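Local coordinates for 4-oxalmesaconate hydratase (Pseudomonas putida, PDB 5CGZ), which catalyses the zinc-dependent hydration of 4-carboxy-2-hydroxymuconate to 4-carboxy-4-hydroxy-2-oxoadipate, the third step of gallate degradation, at residues A[113-118]-A[125-130]; A[101-106]-A[146-151]; A[64-69]-A[188-193]; A[202-207]-A[222-227]; A[152-157]-A[230-235]. All blocks are in the same frame, centred on the assembly; numbering follows the deposited sequence.

Interaction 1 lies nearest the metal: the side chain of His113 comes to about 4 Å from the zinc ion, which His10, Asp13, Glu44 and His123 bind. Interaction 5 touches it directly, with Met127 CE 3.5 Å from Tyr155 O. Interaction 2 also touches interaction 1, where Tyr102 OH probably hydrogen-bonds to Ala130 O. In interaction 3 the side chain of Gln192 stays about 9 Å from the zinc. Interactions 4 and 5 work on neighbouring strands of one sheet, 225-230 and 154-157, with centres about 19 Å apart. Interactions 2 and 4 lie on opposite sides of the chain's centre, about 32 Å apart between centres.

Interaction 1 (A[113-118]-A[125-130]); sequences HSLKDP and LAMHLA
Met127 curls round the carbonyl oxygen of His113, while the Leu115 side chain crosses the methionine side chain at about a right angle. Met127 CB sits 3.1 Å from His113 O. CG, anti to the backbone N (chi1 172°), stays beside His113 O and packs 3.6 Å from Leu115 CD2. SD stands farther back, 3.9 Å from His113 O, and the bend at chi3 returns CE to 3.2 Å from the same oxygen. Leu115 CD2 also lies over the centre of the His128 imidazole, a CH-pi contact 3.5 Å from the ring centroid. An alanine in place of His128 would probably open a gap beneath Leu115 CD2 and let that side chain turn. Ala126 CB meets His113 CD2 at 3.8 Å; the His113 ring stacks on the zinc ligand His123, and its NE2 is hydrogen-bonded to Ala9 N. No hydrogen bond links the two segments, so the loop after strand 110-112 rests on helix 122-138 through van der Waals contacts, several of them methionine carbons against a backbone carbonyl.

Interaction 2 (A[101-106]-A[146-151]); sequences VYRRVQ and EKIVGA
The Arg103 guanidinium meets the Glu146 carboxylate at its edge, whereas Lys147 O and Ile148 CA approach it obliquely, as Val149 CG2 does the Tyr102 ring. The contact ties the C-terminal end of helix 92-105, in the Rossmann-like part of the fold, to the loop leading into strand 154-157. In the salt bridge, Arg103 NH1 lies 2.9 Å from Glu146 OE1, which it reaches on the anti side, with the two planes 66° apart. NH1 also bonds to Tyr142 O and NE to Ala137 O, which fixes the group's rotation. A leucine in place of Arg103 would probably leave the Glu146 carboxylate without its cation and both carbonyls without these donors. Nearer the backbone, chi2 (-78°) bends the chain and puts Arg103 CD 3.1 Å from Lys147 O. Gln106 NE2 bonds back to Arg103 O at 3.1 Å and weakly to Lys147 O. Its OE1 takes a hydrogen bond from a water, 2.8 Å away, that in turn accepts from Gly150 N.

Interaction 3 (A[64-69]-A[188-193]); sequences REEAMA and CMAGQE
Glu66 reaches an amide already engaged in a very tight turn: Ala190 N closes the inverse gamma turn centred on Met189 by a weak bond to Cys188 O, and weakly donates to Glu66 OE2 as well, at 3.3 Å and 129°. The stronger partner of the carboxylate is Arg63, whose NE forms a salt bridge with Glu66 OE1. With chi1 at -70°, Glu66 CG lies beside its own backbone N and 3.3 Å from Cys188 O; beyond CG the chain runs extended to the turn. Met189 bends at chi2 and chi3, and its CE lands 3.9 Å from Glu66 CB. One helical turn on, Ala69 CB touches Cys188 SG at the same distance. The loop continues as a type II turn from Met189 to Gln192, with Gly191 at positive phi, and Gln192 takes the N-cap position of helix 193-212. The junction between helices 179-186 and 193-212 thus rests on helix 56-74, while Met189 also packs on Val15 and Trp16 of helix 13-27.

Interaction 4 (A[202-207]-A[222-227]); sequences VALQRG and IVYAEG
Leu204 and Tyr224 lie side by side and point the same way, with Leu204 CD2 approaching the ring obliquely, 3.5 Å from Tyr224 CE1. Ala203 comes to the same ring differently: its CB sits at the edge, in the ring plane, 3.8 Å from Tyr224 CD1. With CG anti to its carbonyl carbon (chi1 -59°), the Tyr224 ring is set beside Leu204, and it also stacks on Trp179. Beneath these side chains the backbones meet closely. Ala203 O accepts from Ala225 N at 3.2 Å and, from the opposite face of its carbonyl plane, from Gly207 N within the helix. One helical carbonyl therefore serves both the helix and the start of the strand. Gly207 lies where the chains come closest, its CA 3.6 Å from Val223 O; a side chain there would run into that oxygen. A water donates to both Leu204 O and Val223 O and so bridges helix and loop. Arg206 rests the root of its side chain on the strand, with CB 3.4 Å from Ala225 O, before its chain leads away to Glu158 and to Glu163 of the fourth subunit. The helix also touches the fourth subunit through Val202, Leu204 and Gln205. The axes of segment 202-207 and strand residues 225-227 approach to 6.5 Å at 87°. Strand 171-174 borders strand 225-230, bonding to it through Leu173 and Glu226.

Interaction 5 (A[152-157]-A[230-235]); sequences PPVYAF and SVFPRV
Val154 and Val231 lie side by side and point the same way, with Val154 CG1 3.8 Å from Val231 CG2. Each valine has CG1 anti to its backbone N and CG2 beside that N, anti to the carbonyl carbon. In Val154 this sends CG2 to the edge of the Phe232 ring, in its plane and 3.7 Å from Phe232 CE2. The same ring takes Val231 CG1 over the centre of one face, so the two valines hold it from a face and an edge. Ser230 OG, beside its backbone N (chi1 -50°), stands 3.3 Å from Tyr155 CE2 and is hydrogen-bonded to Asp170. Tyr155 and Ser230 form an antiparallel non-hydrogen-bonded pair, both side chains on one face of the sheet. Val231 N donates to Val154 O at 2.8 Å, nearly straight at 164°. A water donates to that carbonyl too and accepts from Phe232 N, bridging the two backbones. Phe232 meets Tyr119 of the fifth subunit, while Arg234 and Val235 pair in parallel with a strand of the third, carrying the sheet across the hexamer interface. Strand 154-157 lies in the sheet between strands 110-112 and 225-230, with Met127 of helix 122-138 packed on Val154.

Interaction 1 (A[113-118]-A[125-130])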
# COMPACT_ATOMS: atom_id res chain seq x y z
N HIS A 113 -19.63 -7.49 1.05
CA HIS A 113 -18.74 -7.07 2.14
C HIS A 113 -17.34 -6.65 1.68
O HIS A 113 -16.93 -6.96 0.57
CB HIS A 113 -18.58 -8.19 3.18
CG HIS A 113 -19.86 -8.60 3.84
ND1 HIS A 113 -20.25 -8.11 5.07
CD2 HIS A 113 -20.83 -9.46 3.46
CE1 HIS A 113 -21.40 -8.64 5.42
NE2 HIS A 113 -21.78 -9.47 4.45
N SER A 114 -16.59 -5.98 2.55
CA SER A 114 -15.20 -5.65 2.27
C SER A 114 -14.38 -6.94 2.17
O SER A 114 -14.74 -7.95 2.77
CB SER A 114 -14.62 -4.74 3.37
OG SER A 114 -14.62 -5.39 4.63
N LEU A 115 -13.27 -6.88 1.43
CA LEU A 115 -12.45 -8.08 1.20
C LEU A 115 -11.49 -8.36 2.36
O LEU A 115 -10.88 -9.41 2.41
CB LEU A 115 -11.67 -7.95 -0.11
CG LEU A 115 -12.43 -8.56 -1.31
CD1 LEU A 115 -11.60 -8.60 -2.56
CD2 LEU A 115 -12.93 -9.97 -0.95
N LYS A 116 -11.35 -7.41 3.27
CA LYS A 116 -10.63 -7.66 4.51
C LYS A 116 -11.54 -7.33 5.68
O LYS A 116 -12.34 -6.39 5.61
CB LYS A 116 -9.34 -6.84 4.59
CG LYS A 116 -8.34 -7.18 3.50
CD LYS A 116 -7.00 -6.49 3.75
CE LYS A 116 -5.95 -6.89 2.72
NZ LYS A 116 -4.58 -6.40 3.09
N ASP A 117 -11.41 -8.10 6.76
CA ASP A 117 -12.20 -7.87 7.96
C ASP A 117 -11.60 -8.68 9.10
O ASP A 117 -11.90 -9.87 9.25
CB ASP A 117 -13.66 -8.26 7.73
CG ASP A 117 -14.57 -7.80 8.86
OD1 ASP A 117 -14.10 -7.59 10.00
OD2 ASP A 117 -15.78 -7.64 8.58
N PRO A 118 -10.74 -8.04 9.89
CA PRO A 118 -10.08 -8.73 11.01
C PRO A 118 -11.06 -9.08 12.14
O PRO A 118 -10.66 -9.74 13.10
CB PRO A 118 -9.01 -7.74 11.47
CG PRO A 118 -9.39 -6.41 10.89
CD PRO A 118 -10.20 -6.68 9.66
N LEU A 125 -15.39 -13.82 2.87
CA LEU A 125 -15.78 -15.02 2.13
C LEU A 125 -17.02 -14.74 1.28
O LEU A 125 -17.09 -15.12 0.12
CB LEU A 125 -16.04 -16.20 3.07
CG LEU A 125 -16.60 -17.45 2.39
CD1 LEU A 125 -15.69 -17.93 1.26
CD2 LEU A 125 -16.81 -18.56 3.43
N ALA A 126 -17.99 -14.05 1.87
CA ALA A 126 -19.21 -13.67 1.15
C ALA A 126 -18.88 -12.86 -0.10
O ALA A 126 -19.45 -13.09 -1.17
CB ALA A 126 -20.15 -12.88 2.07
N MET A 127 -17.96 -11.90 0.03
CA MET A 127 -17.61 -11.07 -1.12
C MET A 127 -16.84 -11.88 -2.17
O MET A 127 -17.04 -11.68 -3.38
CB MET A 127 -16.81 -9.84 -0.68
CG MET A 127 -16.24 -9.01 -1.85
SD MET A 127 -17.48 -8.40 -3.03
CE MET A 127 -17.69 -6.69 -2.50
N HIS A 128 -15.98 -12.80 -1.73
CA HIS A 128 -15.27 -13.66 -2.68
C HIS A 128 -16.24 -14.57 -3.44
O HIS A 128 -16.08 -14.78 -4.64
CB HIS A 128 -14.21 -14.50 -1.97
CG HIS A 128 -12.90 -13.78 -1.82
ND1 HIS A 128 -12.24 -13.69 -0.61
CD2 HIS A 128 -12.15 -13.10 -2.72
CE1 HIS A 128 -11.13 -12.99 -0.78
NE2 HIS A 128 -11.05 -12.62 -2.05
N LEU A 129 -17.25 -15.09 -2.74
CA LEU A 129 -18.32 -15.86 -3.39
C LEU A 129 -19.05 -15.00 -4.41
O LEU A 129 -19.26 -15.42 -5.55
CB LEU A 129 -19.32 -16.38 -2.35
CG LEU A 129 -18.89 -17.67 -1.66
CD1 LEU A 129 -19.79 -17.96 -0.46
CD2 LEU A 129 -18.91 -18.83 -2.66
N ALA A 130 -19.43 -13.80 -4.00
CA ALA A 130 -20.14 -12.88 -4.87
C ALA A 130 -19.34 -12.60 -6.13
O ALA A 130 -19.88 -12.62 -7.23
CB ALA A 130 -20.45 -11.57 -4.13

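Interaction 2 (A[101-106]-A[146-151])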
# COMPACT_ATOMS: atom_id res chain seq x y z
N VAL A 101 -28.16 -17.68 -9.24
CA VAL A 101 -28.88 -16.47 -8.85
C VAL A 101 -28.53 -15.33 -9.81
O VAL A 101 -29.42 -14.61 -10.27
CB VAL A 101 -28.57 -16.06 -7.40
CG1 VAL A 101 -29.21 -14.70 -7.07
CG2 VAL A 101 -29.07 -17.14 -6.44
N TYR A 102 -27.24 -15.19 -10.13
CA TYR A 102 -26.80 -14.17 -11.08
C TYR A 102 -27.48 -14.34 -12.43
O TYR A 102 -27.94 -13.37 -13.03
CB TYR A 102 -25.28 -14.23 -11.28
CG TYR A 102 -24.44 -13.38 -10.35
CD1 TYR A 102 -24.14 -12.05 -10.66
CD2 TYR A 102 -23.89 -13.92 -9.18
CE1 TYR A 102 -23.34 -11.27 -9.81
CE2 TYR A 102 -23.08 -13.15 -8.33
CZ TYR A 102 -22.82 -11.83 -8.66
OH TYR A 102 -22.03 -11.06 -7.82
N ARG A 103 -27.50 -15.58 -12.93
CA ARG A 103 -28.08 -15.86 -14.24
C ARG A 103 -29.58 -15.51 -14.25
O ARG A 103 -30.10 -15.02 -15.25
CB ARG A 103 -27.85 -17.33 -14.62
CG ARG A 103 -26.41 -17.68 -15.03
CD ARG A 103 -26.14 -17.23 -16.44
NE ARG A 103 -24.77 -17.45 -16.90
CZ ARG A 103 -24.32 -18.56 -17.48
NH1 ARG A 103 -25.13 -19.60 -17.66
NH2 ARG A 103 -23.05 -18.64 -17.88
N ARG A 104 -30.26 -15.75 -13.14
CA ARG A 104 -31.69 -15.47 -13.04
C ARG A 104 -31.99 -13.98 -12.84
O ARG A 104 -32.87 -13.42 -13.48
CB ARG A 104 -32.29 -16.28 -11.89
CG ARG A 104 -33.78 -16.09 -11.70
CD ARG A 104 -34.30 -16.89 -10.51
NE ARG A 104 -34.02 -16.25 -9.23
CZ ARG A 104 -33.21 -16.77 -8.30
NH1 ARG A 104 -32.61 -17.93 -8.50
NH2 ARG A 104 -33.02 -16.12 -7.15
N VAL A 105 -31.24 -13.34 -11.95
CA VAL A 105 -31.51 -11.95 -11.62
C VAL A 105 -30.94 -10.98 -12.66
O VAL A 105 -31.51 -9.91 -12.90
CB VAL A 105 -30.93 -11.62 -10.22
CG1 VAL A 105 -30.99 -10.11 -9.95
CG2 VAL A 105 -31.68 -12.40 -9.14
N GLN A 106 -29.82 -11.35 -13.27
CA GLN A 106 -29.12 -10.46 -14.21
C GLN A 106 -28.91 -9.06 -13.62
O GLN A 106 -29.31 -8.06 -14.21
CB GLN A 106 -29.89 -10.38 -15.52
CG GLN A 106 -29.98 -11.71 -16.29
CD GLN A 106 -28.70 -12.02 -17.05
OE1 GLN A 106 -27.93 -11.13 -17.39
NE2 GLN A 106 -28.46 -13.31 -17.30
N GLU A 146 -27.58 -20.73 -21.88
CA GLU A 146 -28.19 -19.75 -20.99
C GLU A 146 -27.65 -18.35 -21.30
O GLU A 146 -26.51 -18.20 -21.73
CB GLU A 146 -27.92 -20.07 -19.52
CG GLU A 146 -28.64 -21.26 -18.96
CD GLU A 146 -28.58 -21.27 -17.43
OE1 GLU A 146 -27.79 -20.48 -16.84
OE2 GLU A 146 -29.32 -22.07 -16.82
N LYS A 147 -28.46 -17.33 -21.06
CA LYS A 147 -28.02 -15.95 -21.21
C LYS A 147 -26.94 -15.62 -20.16
O LYS A 147 -27.18 -15.77 -18.96
CB LYS A 147 -29.19 -14.98 -21.07
CG LYS A 147 -28.80 -13.54 -21.33
CD LYS A 147 -29.92 -12.57 -20.96
CE LYS A 147 -29.48 -11.14 -21.26
NZ LYS A 147 -30.28 -10.14 -20.49
N ILE A 148 -25.77 -15.19 -20.61
CA ILE A 148 -24.67 -14.91 -19.69
C ILE A 148 -24.86 -13.57 -19.00
O ILE A 148 -25.65 -12.72 -19.44
CB ILE A 148 -23.29 -14.92 -20.39
CG1 ILE A 148 -23.17 -13.72 -21.34
CG2 ILE A 148 -23.07 -16.23 -21.12
CD1 ILE A 148 -21.84 -13.65 -22.05
N VAL A 149 -24.14 -13.38 -17.90
CA VAL A 149 -24.09 -12.11 -17.20
C VAL A 149 -23.07 -11.19 -17.88
O VAL A 149 -22.09 -11.67 -18.47
CB VAL A 149 -23.73 -12.35 -15.71
CG1 VAL A 149 -23.06 -11.14 -15.10
CG2 VAL A 149 -24.97 -12.76 -14.93
N GLY A 150 -23.31 -9.88 -17.83
CA GLY A 150 -22.37 -8.91 -18.37
C GLY A 150 -21.28 -8.56 -17.36
O GLY A 150 -20.63 -9.45 -16.82
N ALA A 151 -21.11 -7.26 -17.08
CA ALA A 151 -20.11 -6.82 -16.11
C ALA A 151 -20.70 -5.83 -15.12
O ALA A 151 -20.30 -4.67 -15.10
CB ALA A 151 -18.90 -6.19 -16.84
O HOH W 1 -29.53 -16.70 -18.03
O HOH W 2 -26.08 -9.00 -17.05

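Interaction 3 (A[64-69]-A[188-193])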
# COMPACT_ATOMS: atom_id res chain seq x y z
N ARG A 64 -34.59 -15.29 10.34
CA ARG A 64 -35.31 -15.37 9.06
C ARG A 64 -36.50 -14.41 9.05
O ARG A 64 -36.73 -13.69 8.07
CB ARG A 64 -35.77 -16.81 8.78
CG ARG A 64 -36.38 -17.03 7.38
CD ARG A 64 -36.97 -18.46 7.21
NE ARG A 64 -35.98 -19.54 7.31
CZ ARG A 64 -35.85 -20.37 8.36
NH1 ARG A 64 -36.65 -20.26 9.41
NH2 ARG A 64 -34.92 -21.32 8.35
N GLU A 65 -37.26 -14.39 10.14
CA GLU A 65 -38.46 -13.56 10.19
C GLU A 65 -38.09 -12.08 10.18
O GLU A 65 -38.76 -11.27 9.54
CB GLU A 65 -39.29 -13.90 11.43
CG GLU A 65 -40.80 -13.76 11.21
CD GLU A 65 -41.33 -14.73 10.16
OE1 GLU A 65 -42.37 -14.42 9.54
OE2 GLU A 65 -40.72 -15.80 9.96
N GLU A 66 -37.02 -11.73 10.89
CA GLU A 66 -36.54 -10.35 10.89
C GLU A 66 -36.12 -9.91 9.49
O GLU A 66 -36.50 -8.82 9.05
CB GLU A 66 -35.36 -10.20 11.85
CG GLU A 66 -35.75 -10.31 13.31
CD GLU A 66 -34.55 -10.21 14.23
OE1 GLU A 66 -33.41 -10.31 13.73
OE2 GLU A 66 -34.76 -10.02 15.45
N ALA A 67 -35.37 -10.76 8.80
CA ALA A 67 -34.87 -10.43 7.47
C ALA A 67 -36.01 -10.25 6.48
O ALA A 67 -36.01 -9.31 5.68
CB ALA A 67 -33.90 -11.50 6.99
N MET A 68 -36.99 -11.15 6.55
CA MET A 68 -38.15 -11.05 5.67
C MET A 68 -38.94 -9.78 5.94
O MET A 68 -39.42 -9.14 5.01
CB MET A 68 -39.04 -12.27 5.82
CG MET A 68 -38.51 -13.49 5.08
SD MET A 68 -39.43 -14.97 5.52
CE MET A 68 -38.85 -16.10 4.26
N ALA A 69 -39.07 -9.41 7.21
CA ALA A 69 -39.77 -8.18 7.56
C ALA A 69 -39.02 -6.96 7.03
O ALA A 69 -39.61 -6.04 6.46
CB ALA A 69 -39.97 -8.08 9.08
N CYS A 188 -36.46 -3.62 12.76
CA CYS A 188 -36.79 -5.04 12.74
C CYS A 188 -35.70 -5.88 13.40
O CYS A 188 -35.93 -7.03 13.75
CB CYS A 188 -37.00 -5.54 11.31
SG CYS A 188 -38.40 -4.81 10.47
N MET A 189 -34.51 -5.31 13.56
CA MET A 189 -33.41 -6.02 14.20
C MET A 189 -33.62 -5.96 15.71
O MET A 189 -32.97 -5.18 16.43
CB MET A 189 -32.04 -5.43 13.82
CG MET A 189 -31.82 -5.28 12.31
SD MET A 189 -31.77 -6.85 11.40
CE MET A 189 -33.44 -6.97 10.80
N ALA A 190 -34.55 -6.79 16.18
CA ALA A 190 -35.00 -6.81 17.56
C ALA A 190 -33.87 -6.90 18.58
O ALA A 190 -32.96 -7.73 18.46
CB ALA A 190 -35.97 -7.97 17.77
N GLY A 191 -33.94 -6.03 19.59
CA GLY A 191 -33.01 -6.05 20.71
C GLY A 191 -31.63 -5.48 20.43
O GLY A 191 -30.73 -5.59 21.27
N GLN A 192 -31.45 -4.84 19.27
CA GLN A 192 -30.13 -4.37 18.89
C GLN A 192 -30.06 -2.84 18.77
O GLN A 192 -29.38 -2.30 17.90
CB GLN A 192 -29.69 -5.06 17.59
CG GLN A 192 -29.75 -6.58 17.73
CD GLN A 192 -29.28 -7.34 16.50
OE1 GLN A 192 -28.12 -7.23 16.09
NE2 GLN A 192 -30.18 -8.13 15.91
N GLU A 193 -30.75 -2.17 19.68
CA GLU A 193 -30.84 -0.71 19.73
C GLU A 193 -29.49 0.02 19.66
O GLU A 193 -29.41 1.10 19.07
CB GLU A 193 -31.58 -0.28 21.00
CG GLU A 193 -33.09 -0.54 21.00
CD GLU A 193 -33.47 -1.99 21.30
OE1 GLU A 193 -32.57 -2.86 21.41
OE2 GLU A 193 -34.68 -2.26 21.44

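Interaction 4 (A[202-207]-A[222-227])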
# COMPACT_ATOMS: atom_id res chain seq x y z
N VAL A 202 -23.52 6.43 11.60
CA VAL A 202 -22.76 6.18 10.37
C VAL A 202 -23.37 6.95 9.19
O VAL A 202 -22.66 7.65 8.47
CB VAL A 202 -22.71 4.68 9.99
CG1 VAL A 202 -22.10 4.50 8.58
CG2 VAL A 202 -21.89 3.89 11.02
N ALA A 203 -24.68 6.83 9.02
CA ALA A 203 -25.36 7.50 7.90
C ALA A 203 -25.24 9.02 8.00
O ALA A 203 -25.07 9.71 6.99
CB ALA A 203 -26.84 7.08 7.84
N LEU A 204 -25.31 9.54 9.22
CA LEU A 204 -25.19 10.98 9.41
C LEU A 204 -23.76 11.44 9.11
O LEU A 204 -23.56 12.48 8.49
CB LEU A 204 -25.59 11.37 10.84
CG LEU A 204 -27.09 11.32 11.17
CD1 LEU A 204 -27.31 11.39 12.68
CD2 LEU A 204 -27.87 12.43 10.46
N GLN A 205 -22.77 10.66 9.55
CA GLN A 205 -21.37 11.01 9.29
C GLN A 205 -21.08 10.97 7.79
O GLN A 205 -20.49 11.89 7.23
CB GLN A 205 -20.42 10.05 10.03
CG GLN A 205 -20.43 10.22 11.56
CD GLN A 205 -20.09 11.64 11.99
OE1 GLN A 205 -20.96 12.51 12.04
NE2 GLN A 205 -18.82 11.88 12.30
N ARG A 206 -21.50 9.90 7.13
CA ARG A 206 -21.28 9.79 5.69
C ARG A 206 -22.06 10.87 4.96
O ARG A 206 -21.62 11.37 3.92
CB ARG A 206 -21.67 8.40 5.17
CG ARG A 206 -20.85 7.26 5.81
CD ARG A 206 -19.35 7.53 5.75
NE ARG A 206 -18.60 6.37 6.25
CZ ARG A 206 -17.27 6.33 6.38
NH1 ARG A 206 -16.53 7.37 6.03
NH2 ARG A 206 -16.69 5.23 6.85
N GLY A 207 -23.21 11.26 5.52
CA GLY A 207 -24.00 12.34 4.95
C GLY A 207 -23.22 13.64 4.92
O GLY A 207 -23.17 14.33 3.90
N ILE A 222 -28.05 16.87 1.59
CA ILE A 222 -27.55 15.51 1.77
C ILE A 222 -27.35 15.25 3.26
O ILE A 222 -26.40 15.76 3.86
CB ILE A 222 -26.24 15.29 1.00
CG1 ILE A 222 -26.44 15.64 -0.48
CG2 ILE A 222 -25.79 13.84 1.14
CD1 ILE A 222 -25.17 15.60 -1.33
N VAL A 223 -28.26 14.49 3.85
CA VAL A 223 -28.29 14.30 5.29
C VAL A 223 -27.85 12.90 5.69
O VAL A 223 -27.15 12.72 6.68
CB VAL A 223 -29.70 14.56 5.85
CG1 VAL A 223 -29.71 14.39 7.38
CG2 VAL A 223 -30.18 15.96 5.46
N TYR A 224 -28.28 11.91 4.91
CA TYR A 224 -27.94 10.51 5.15
C TYR A 224 -27.29 9.92 3.90
O TYR A 224 -27.80 10.11 2.79
CB TYR A 224 -29.20 9.70 5.50
CG TYR A 224 -29.95 10.18 6.73
CD1 TYR A 224 -29.59 9.74 8.00
CD2 TYR A 224 -31.01 11.07 6.61
CE1 TYR A 224 -30.26 10.18 9.12
CE2 TYR A 224 -31.70 11.52 7.74
CZ TYR A 224 -31.32 11.07 8.99
OH TYR A 224 -32.00 11.50 10.10
N ALA A 225 -26.17 9.22 4.07
CA ALA A 225 -25.51 8.59 2.92
C ALA A 225 -24.95 7.22 3.29
O ALA A 225 -24.70 6.95 4.46
CB ALA A 225 -24.39 9.50 2.38
N GLU A 226 -24.79 6.36 2.28
CA GLU A 226 -24.04 5.12 2.45
C GLU A 226 -22.75 5.20 1.63
O GLU A 226 -22.76 5.70 0.49
CB GLU A 226 -24.89 3.91 2.02
CG GLU A 226 -25.96 3.56 3.05
CD GLU A 226 -26.93 2.45 2.60
OE1 GLU A 226 -26.88 2.02 1.42
OE2 GLU A 226 -27.76 2.03 3.44
N GLY A 227 -21.65 4.77 2.22
CA GLY A 227 -20.37 4.75 1.53
C GLY A 227 -20.12 3.39 0.91
O GLY A 227 -20.44 2.36 1.52
O HOH W 3 -25.67 14.40 8.09

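Interaction 5 (A[152-157]-A[230-235])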
# COMPACT_ATOMS: atom_id res chain seq x y z
N PRO A 152 -21.66 -6.28 -14.30
CA PRO A 152 -22.24 -5.36 -13.32
C PRO A 152 -21.18 -4.90 -12.33
O PRO A 152 -20.40 -5.73 -11.86
CB PRO A 152 -23.32 -6.20 -12.62
CG PRO A 152 -22.87 -7.64 -12.83
CD PRO A 152 -22.20 -7.65 -14.18
N PRO A 153 -21.13 -3.60 -12.04
CA PRO A 153 -20.25 -3.09 -10.99
C PRO A 153 -20.47 -3.84 -9.67
O PRO A 153 -21.59 -4.24 -9.36
CB PRO A 153 -20.65 -1.62 -10.86
CG PRO A 153 -21.17 -1.26 -12.24
CD PRO A 153 -21.84 -2.52 -12.75
N VAL A 154 -19.39 -4.04 -8.93
CA VAL A 154 -19.47 -4.66 -7.61
C VAL A 154 -18.95 -3.65 -6.58
O VAL A 154 -17.95 -2.98 -6.82
CB VAL A 154 -18.65 -5.96 -7.54
CG1 VAL A 154 -18.70 -6.57 -6.14
CG2 VAL A 154 -19.13 -6.97 -8.59
N TYR A 155 -19.64 -3.53 -5.45
CA TYR A 155 -19.24 -2.60 -4.40
C TYR A 155 -19.19 -3.29 -3.06
O TYR A 155 -20.03 -4.13 -2.77
CB TYR A 155 -20.22 -1.43 -4.28
CG TYR A 155 -20.48 -0.62 -5.54
CD1 TYR A 155 -21.48 -1.01 -6.43
CD2 TYR A 155 -19.77 0.54 -5.80
CE1 TYR A 155 -21.74 -0.27 -7.58
CE2 TYR A 155 -20.03 1.30 -6.95
CZ TYR A 155 -21.02 0.88 -7.83
OH TYR A 155 -21.30 1.61 -8.96
N ALA A 156 -18.23 -2.89 -2.23
CA ALA A 156 -18.23 -3.31 -0.83
C ALA A 156 -18.93 -2.23 -0.02
O ALA A 156 -18.52 -1.06 -0.06
CB ALA A 156 -16.81 -3.54 -0.33
N PHE A 157 -19.99 -2.60 0.70
CA PHE A 157 -20.64 -1.64 1.58
C PHE A 157 -19.82 -1.53 2.88
O PHE A 157 -18.82 -2.25 3.06
CB PHE A 157 -22.12 -2.00 1.85
CG PHE A 157 -22.38 -3.47 2.10
CD1 PHE A 157 -21.62 -4.19 3.02
CD2 PHE A 157 -23.43 -4.12 1.45
CE1 PHE A 157 -21.89 -5.55 3.26
CE2 PHE A 157 -23.71 -5.45 1.68
CZ PHE A 157 -22.94 -6.17 2.58
N SER A 230 -15.79 0.63 -4.69
CA SER A 230 -15.93 -0.02 -5.99
C SER A 230 -14.85 -1.04 -6.25
O SER A 230 -13.68 -0.78 -5.99
CB SER A 230 -15.89 1.01 -7.11
OG SER A 230 -16.79 2.07 -6.83
N VAL A 231 -15.23 -2.17 -6.81
CA VAL A 231 -14.24 -3.17 -7.21
C VAL A 231 -13.65 -2.86 -8.58
O VAL A 231 -12.46 -3.02 -8.80
CB VAL A 231 -14.85 -4.58 -7.22
CG1 VAL A 231 -13.86 -5.58 -7.79
CG2 VAL A 231 -15.28 -4.97 -5.80
N PHE A 232 -14.48 -2.39 -9.51
CA PHE A 232 -14.05 -2.19 -10.89
C PHE A 232 -14.08 -0.73 -11.30
O PHE A 232 -14.86 0.06 -10.77
CB PHE A 232 -14.93 -3.00 -11.86
CG PHE A 232 -14.95 -4.47 -11.57
CD1 PHE A 232 -13.87 -5.27 -11.92
CD2 PHE A 232 -16.04 -5.04 -10.92
CE1 PHE A 232 -13.87 -6.63 -11.63
CE2 PHE A 232 -16.05 -6.40 -10.63
CZ PHE A 232 -14.97 -7.20 -10.98
N PRO A 233 -13.24 -0.37 -12.29
CA PRO A 233 -13.30 0.97 -12.88
C PRO A 233 -14.65 1.21 -13.54
O PRO A 233 -15.17 0.31 -14.21
CB PRO A 233 -12.17 0.94 -13.92
CG PRO A 233 -12.03 -0.53 -14.28
CD PRO A 233 -12.28 -1.25 -12.98
N ARG A 234 -15.22 2.39 -13.37
CA ARG A 234 -16.49 2.68 -14.02
C ARG A 234 -16.22 3.27 -15.41
O ARG A 234 -15.15 3.80 -15.67
CB ARG A 234 -17.33 3.64 -13.18
CG ARG A 234 -16.75 5.02 -13.11
CD ARG A 234 -17.56 5.92 -12.17
NE ARG A 234 -16.94 7.24 -12.08
CZ ARG A 234 -17.46 8.35 -12.60
NH1 ARG A 234 -18.63 8.31 -13.22
NH2 ARG A 234 -16.81 9.50 -12.48
N VAL A 235 -17.21 3.15 -16.30
CA VAL A 235 -17.10 3.65 -17.66
C VAL A 235 -18.14 4.74 -17.86
O VAL A 235 -19.31 4.53 -17.55
CB VAL A 235 -17.32 2.53 -18.70
CG1 VAL A 235 -17.22 3.10 -20.12
CG2 VAL A 235 -16.33 1.40 -18.48
O HOH W 4 -17.29 -1.93 -9.35